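PDB 6MT7: long form salivary protein D7L from Phlebotomus duboscqi, which binds cysteinyl leukotrienes and a thromboxane A2 analog, sequestering mediators of the host response and limiting platelet aggregation while the sand fly feeds on blood. Local coordinates for residues 148-153 with 159-164; 174-179 with 192-197. All coordinates share one frame; numbering follows the deposited sequence.

Contact 1. Residues 148-153 with 159-164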
loop_
_atom_site.group_PDB
_atom_site.type_symbol
_atom_site.label_atom_id
_atom_site.label_comp_id
_atom_site.label_asym_id
_atom_site.label_seq_id
_atom_site.Cartn_x
_atom_site.Cartn_y
_atom_site.Cartn_z
ATOM N N ASN A 148 -10.965 -4.502 -21.499
ATOM C CA ASN A 148 -11.068 -5.922 -21.148
ATOM C C ASN A 148 -10.082 -6.303 -20.054
ATOM O O ASN A 148 -9.587 -7.431 -20.018
ATOM C CB ASN A 148 -10.867 -6.811 -22.374
ATOM C CG ASN A 148 -11.961 -6.624 -23.396
ATOM O OD1 ASN A 148 -13.123 -6.911 -23.123
ATOM N ND2 ASN A 148 -11.600 -6.122 -24.574
ATOM N N ARG A 149 -9.784 -5.358 -19.155
ATOM C CA ARG A 149 -8.742 -5.612 -18.162
ATOM C C ARG A 149 -9.134 -6.718 -17.189
ATOM O O ARG A 149 -8.255 -7.430 -16.691
ATOM C CB ARG A 149 -8.407 -4.326 -17.400
ATOM C CG ARG A 149 -7.629 -3.301 -18.230
ATOM C CD ARG A 149 -7.490 -1.958 -17.522
ATOM N NE ARG A 149 -6.582 -1.079 -18.255
ATOM C CZ ARG A 149 -6.920 0.095 -18.773
ATOM N NH1 ARG A 149 -8.151 0.568 -18.621
ATOM N NH2 ARG A 149 -6.014 0.806 -19.432
ATOM N N GLU A 150 -10.429 -6.884 -16.907
ATOM C CA GLU A 150 -10.834 -7.868 -15.907
ATOM C C GLU A 150 -10.567 -9.297 -16.356
ATOM O O GLU A 150 -10.480 -10.190 -15.506
ATOM C CB GLU A 150 -12.311 -7.710 -15.549
ATOM C CG GLU A 150 -12.690 -6.397 -14.856
ATOM C CD GLU A 150 -12.284 -6.348 -13.386
ATOM O OE1 GLU A 150 -11.189 -6.832 -13.039
ATOM O OE2 GLU A 150 -13.070 -5.811 -12.585
ATOM N N LYS A 151 -10.432 -9.530 -17.664
ATOM C CA LYS A 151 -10.064 -10.845 -18.177
ATOM C C LYS A 151 -8.658 -11.262 -17.768
ATOM O O LYS A 151 -8.367 -12.463 -17.732
ATOM C CB LYS A 151 -10.165 -10.863 -19.704
ATOM C CG LYS A 151 -11.443 -10.272 -20.270
ATOM C CD LYS A 151 -11.893 -11.047 -21.507
ATOM C CE LYS A 151 -13.344 -10.759 -21.856
ATOM N NZ LYS A 151 -13.711 -9.352 -21.541
ATOM N N GLY A 152 -7.778 -10.306 -17.479
ATOM C CA GLY A 152 -6.415 -10.637 -17.107
ATOM C C GLY A 152 -5.625 -11.302 -18.208
ATOM O O GLY A 152 -4.687 -12.056 -17.923
ATOM N N GLY A 153 -5.970 -11.033 -19.465
ATOM C CA GLY A 153 -5.327 -11.721 -20.565
ATOM C C GLY A 153 -5.962 -13.037 -20.939
ATOM O O GLY A 153 -5.634 -13.599 -21.986
ATOM N N ALA A 159 -9.685 -9.749 -12.541
ATOM C CA ALA A 159 -8.227 -9.749 -12.462
ATOM C C ALA A 159 -7.682 -8.364 -12.143
ATOM O O ALA A 159 -6.756 -8.220 -11.334
ATOM C CB ALA A 159 -7.635 -10.259 -13.771
ATOM N N CYS A 160 -8.236 -7.339 -12.780
ATOM C CA CYS A 160 -7.787 -5.973 -12.563
ATOM C C CYS A 160 -8.292 -5.451 -11.223
ATOM O O CYS A 160 -7.523 -4.878 -10.443
ATOM C CB CYS A 160 -8.272 -5.104 -13.734
ATOM S SG CYS A 160 -7.956 -3.324 -13.639
ATOM N N SER A 161 -9.581 -5.667 -10.936
ATOM C CA SER A 161 -10.175 -5.149 -9.706
ATOM C C SER A 161 -9.478 -5.710 -8.477
ATOM O O SER A 161 -9.227 -4.983 -7.506
ATOM C CB SER A 161 -11.665 -5.490 -9.659
ATOM O OG SER A 161 -12.411 -4.618 -10.486
ATOM N N ALA A 162 -9.150 -7.004 -8.499
ATOM C CA ALA A 162 -8.491 -7.604 -7.339
ATOM C C ALA A 162 -7.133 -6.970 -7.084
ATOM O O ALA A 162 -6.713 -6.828 -5.927
ATOM C CB ALA A 162 -8.346 -9.112 -7.532
ATOM N N TYR A 163 -6.422 -6.595 -8.153
ATOM C CA TYR A 163 -5.146 -5.911 -7.970
ATOM C C TYR A 163 -5.352 -4.538 -7.322
ATOM O O TYR A 163 -4.682 -4.195 -6.342
ATOM C CB TYR A 163 -4.401 -5.773 -9.308
ATOM C CG TYR A 163 -3.201 -4.870 -9.150
ATOM C CD1 TYR A 163 -2.024 -5.347 -8.594
ATOM C CD2 TYR A 163 -3.268 -3.517 -9.495
ATOM C CE1 TYR A 163 -0.942 -4.516 -8.392
ATOM C CE2 TYR A 163 -2.194 -2.674 -9.284
ATOM C CZ TYR A 163 -1.031 -3.180 -8.738
ATOM O OH TYR A 163 0.051 -2.354 -8.531
ATOM N N TYR A 164 -6.287 -3.738 -7.840
ATOM C CA TYR A 164 -6.405 -2.380 -7.318
ATOM C C TYR A 164 -7.045 -2.344 -5.935
ATOM O O TYR A 164 -6.791 -1.408 -5.165
ATOM C CB TYR A 164 -7.166 -1.500 -8.312
ATOM C CG TYR A 164 -6.238 -1.047 -9.410
ATOM C CD1 TYR A 164 -5.303 -0.044 -9.184
ATOM C CD2 TYR A 164 -6.246 -1.667 -10.645
ATOM C CE1 TYR A 164 -4.426 0.362 -10.181
ATOM C CE2 TYR A 164 -5.368 -1.276 -11.644
ATOM C CZ TYR A 164 -4.461 -0.264 -11.406
ATOM O OH TYR A 164 -3.591 0.124 -12.402
#
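The carboxylate of E150 lies against the amino end of helix 159-164, next to the backbone N-H groups of C160 and S161 and the hydroxyl of S161. Its two oxygens divide the work. OE1 of E150 accepts the N-H of S161 at 2.9 Å in a nearly straight bond (167°). The same OE1 takes a weak, more bent bond from C160 N at 3.0 Å. OE2 of E150 receives the hydroxyl of S161, with OG only 2.5 Å away. S161 N and OG both come from the syn side of the oxygen they bind, and both sit somewhat out of the carboxylate plane. Two good bonds and one weak one therefore hold the group and should limit its rotation. The side chain reaches this place by folding at its second torsion (chi2 -76°). Backbone N-H groups at a helix amino end would probably stabilise the negative charge.

The main chain adds a bond from A159 N to E150 O, 3.1 Å long. The short 3-10 segment 149-151 is thus joined to the helix by both backbone and side chain. Long D7 proteins are built from odorant-binding-like helical domains with disulfide-linked helices. One such link, C160 to C144, ties this helix to helix 140-144.

R149 packs on the cysteine with the root of its side chain: its CB lies 3.8 Å from C160 CB, and SG is nearly as close. Beyond this the arginine runs out extended and leaves helix 159-164. Its guanidinium group goes to F143, bonding the carbonyl through NH1 and making a cation-pi contact with the ring. The methyl of A159 sits close to E150 O and packs on the backbone of G152, its CB 3.6 Å from G152 CA. G152 has no side chain there.

Contact 2. Residues 174-179 with 192-197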
loop_
_atom_site.group_PDB
_atom_site.type_symbol
_atom_site.label_atom_id
_atom_site.label_comp_id
_atom_site.label_asym_id
_atom_site.label_seq_id
_atom_site.Cartn_x
_atom_site.Cartn_y
_atom_site.Cartn_z
ATOM N N PRO A 174 -1.732 -13.397 -3.150
ATOM C CA PRO A 174 -2.513 -12.638 -2.161
ATOM C C PRO A 174 -1.622 -11.738 -1.325
ATOM O O PRO A 174 -0.468 -12.059 -1.030
ATOM C CB PRO A 174 -3.164 -13.726 -1.298
ATOM C CG PRO A 174 -3.195 -14.936 -2.176
ATOM C CD PRO A 174 -1.971 -14.849 -3.046
ATOM N N ILE A 175 -2.168 -10.589 -0.942
ATOM C CA ILE A 175 -1.477 -9.685 -0.036
ATOM C C ILE A 175 -1.915 -10.063 1.379
ATOM O O ILE A 175 -3.035 -9.772 1.803
ATOM C CB ILE A 175 -1.758 -8.226 -0.388
ATOM C CG1 ILE A 175 -1.126 -7.937 -1.765
ATOM C CG2 ILE A 175 -1.209 -7.305 0.688
ATOM C CD1 ILE A 175 -1.408 -6.546 -2.322
ATOM N N HIS A 176 -1.021 -10.746 2.107
ATOM C CA HIS A 176 -1.413 -11.458 3.322
ATOM C C HIS A 176 -1.816 -10.514 4.451
ATOM O O HIS A 176 -2.637 -10.888 5.296
ATOM C CB HIS A 176 -0.268 -12.350 3.810
ATOM C CG HIS A 176 -0.098 -13.617 3.029
ATOM N ND1 HIS A 176 0.157 -13.632 1.673
ATOM C CD2 HIS A 176 -0.116 -14.915 3.422
ATOM C CE1 HIS A 176 0.270 -14.882 1.261
ATOM N NE2 HIS A 176 0.111 -15.681 2.302
ATOM N N PHE A 177 -1.240 -9.318 4.502
ATOM C CA PHE A 177 -1.437 -8.427 5.639
ATOM C C PHE A 177 -2.611 -7.472 5.467
ATOM O O PHE A 177 -2.831 -6.633 6.351
ATOM C CB PHE A 177 -0.161 -7.611 5.905
ATOM C CG PHE A 177 0.234 -6.717 4.766
ATOM C CD1 PHE A 177 -0.366 -5.482 4.584
ATOM C CD2 PHE A 177 1.219 -7.112 3.876
ATOM C CE1 PHE A 177 -0.004 -4.666 3.528
ATOM C CE2 PHE A 177 1.584 -6.296 2.831
ATOM C CZ PHE A 177 0.974 -5.076 2.656
ATOM N N ARG A 178 -3.340 -7.552 4.354
ATOM C CA ARG A 178 -4.455 -6.642 4.096
ATOM C C ARG A 178 -5.469 -6.670 5.237
ATOM O O ARG A 178 -5.852 -7.736 5.729
ATOM C CB ARG A 178 -5.117 -7.006 2.763
ATOM C CG ARG A 178 -6.139 -6.001 2.243
ATOM C CD ARG A 178 -5.459 -4.738 1.723
ATOM N NE ARG A 178 -6.333 -4.014 0.808
ATOM C CZ ARG A 178 -6.926 -2.862 1.107
ATOM N NH1 ARG A 178 -6.717 -2.297 2.285
ATOM N NH2 ARG A 178 -7.717 -2.261 0.220
ATOM N N ASN A 179 -5.872 -5.479 5.677
ATOM C CA ASN A 179 -6.791 -5.289 6.790
ATOM C C ASN A 179 -8.076 -4.734 6.201
ATOM O O ASN A 179 -8.114 -3.585 5.749
ATOM C CB ASN A 179 -6.183 -4.344 7.829
ATOM C CG ASN A 179 -7.101 -4.079 9.016
ATOM O OD1 ASN A 179 -8.311 -4.300 8.956
ATOM N ND2 ASN A 179 -6.521 -3.579 10.102
ATOM N N SER A 192 -8.867 -16.977 5.572
ATOM C CA SER A 192 -9.490 -18.105 4.887
ATOM C C SER A 192 -9.530 -17.887 3.378
ATOM O O SER A 192 -9.380 -18.846 2.613
ATOM C CB SER A 192 -10.897 -18.374 5.442
ATOM O OG SER A 192 -11.829 -17.393 5.007
ATOM N N CYS A 193 -9.701 -16.638 2.929
ATOM C CA CYS A 193 -9.654 -16.359 1.492
ATOM C C CYS A 193 -8.258 -16.577 0.923
ATOM O O CYS A 193 -8.107 -17.139 -0.168
ATOM C CB CYS A 193 -10.113 -14.930 1.214
ATOM S SG CYS A 193 -11.823 -14.660 1.673
ATOM N N VAL A 194 -7.228 -16.125 1.643
ATOM C CA VAL A 194 -5.847 -16.365 1.222
ATOM C C VAL A 194 -5.595 -17.857 1.069
ATOM O O VAL A 194 -5.091 -18.326 0.037
ATOM C CB VAL A 194 -4.869 -15.721 2.226
ATOM C CG1 VAL A 194 -3.421 -16.133 1.943
ATOM C CG2 VAL A 194 -5.019 -14.210 2.207
ATOM N N LYS A 195 -5.975 -18.630 2.087
ATOM C CA LYS A 195 -5.749 -20.068 2.042
ATOM C C LYS A 195 -6.506 -20.714 0.887
ATOM O O LYS A 195 -5.962 -21.579 0.188
ATOM C CB LYS A 195 -6.155 -20.697 3.370
ATOM C CG LYS A 195 -5.946 -22.192 3.409
ATOM C CD LYS A 195 -6.054 -22.717 4.827
ATOM C CE LYS A 195 -5.717 -24.200 4.904
ATOM N NZ LYS A 195 -5.947 -24.733 6.287
ATOM N N ALA A 196 -7.759 -20.308 0.666
ATOM C CA ALA A 196 -8.539 -20.875 -0.429
ATOM C C ALA A 196 -7.946 -20.530 -1.787
ATOM O O ALA A 196 -8.186 -21.255 -2.760
ATOM C CB ALA A 196 -9.992 -20.393 -0.353
ATOM N N SER A 197 -7.174 -19.455 -1.869
ATOM C CA SER A 197 -6.533 -19.038 -3.112
ATOM C C SER A 197 -5.119 -19.600 -3.208
ATOM O O SER A 197 -4.563 -19.715 -4.301
ATOM C CB SER A 197 -6.503 -17.507 -3.212
ATOM O OG SER A 197 -7.802 -16.958 -3.039
#
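A type I beta turn runs from I175 to R178, and P174 just before it approaches the carboxyl end of helix 187-196, with P174 CA 6.0 Å from V194 CA. V194 carries the contact from the helix side. Its two methyls reach different partners. CG2 of V194 meets the proline ring at P174 CB, 4.0 Å away. CG1 touches that same CB and also lies over one face of the H176 imidazole.

The contact with H176 is a CH-pi interaction. V194 CG1 stands 3.9 Å from the ring centroid, 23° off the ring normal. It is displaced toward the rim, and its closest ring atom is H176 NE2 at 3.6 Å. CG1 gets there because it is anti to the backbone N of V194 (chi1 171°). The imidazole is steadied from its own segment: H176 ND1 donates to P174 O at 3.2 Å. That bond is bent (139°), and the donor sits above the carbonyl plane.

Disulfide-pinned helices of the kind found here are consistent with the odorant-binding-like fold of D7 proteins. C193 is bonded to C212, which fixes helix 187-196 to helix 203-216. P174 also touches V205 of that second helix, so the loop packs against both.

S197 closes the contact at the end of the segment, where its CB comes within 4.3 Å of P174 CG. Its hydroxyl turns back to its own segment, S197 OG bonding C193 O at 2.9 Å. The S197 side chain also meets T208 and M209 of helix 203-216.

Contacts 1 and 2 follow one another along the chain, and their centres are about 17 Å apart. They do not touch. Contact 1 is at the surface and contact 2 is partly buried. Each sets a loop against a helix, but at different ends: 148-153 meets the amino end of helix 159-164, whereas 174-179 meets the carboxyl end of helix 187-196. The chemistry differs accordingly. Contact 1 is mainly polar, with N-H groups and a hydroxyl given to a glutamate. Contact 2 is apolar and CH-pi packing. Both include a disulfide cysteine, both have side chains on helix 203-216, and both lie away from the lipid-binding sites.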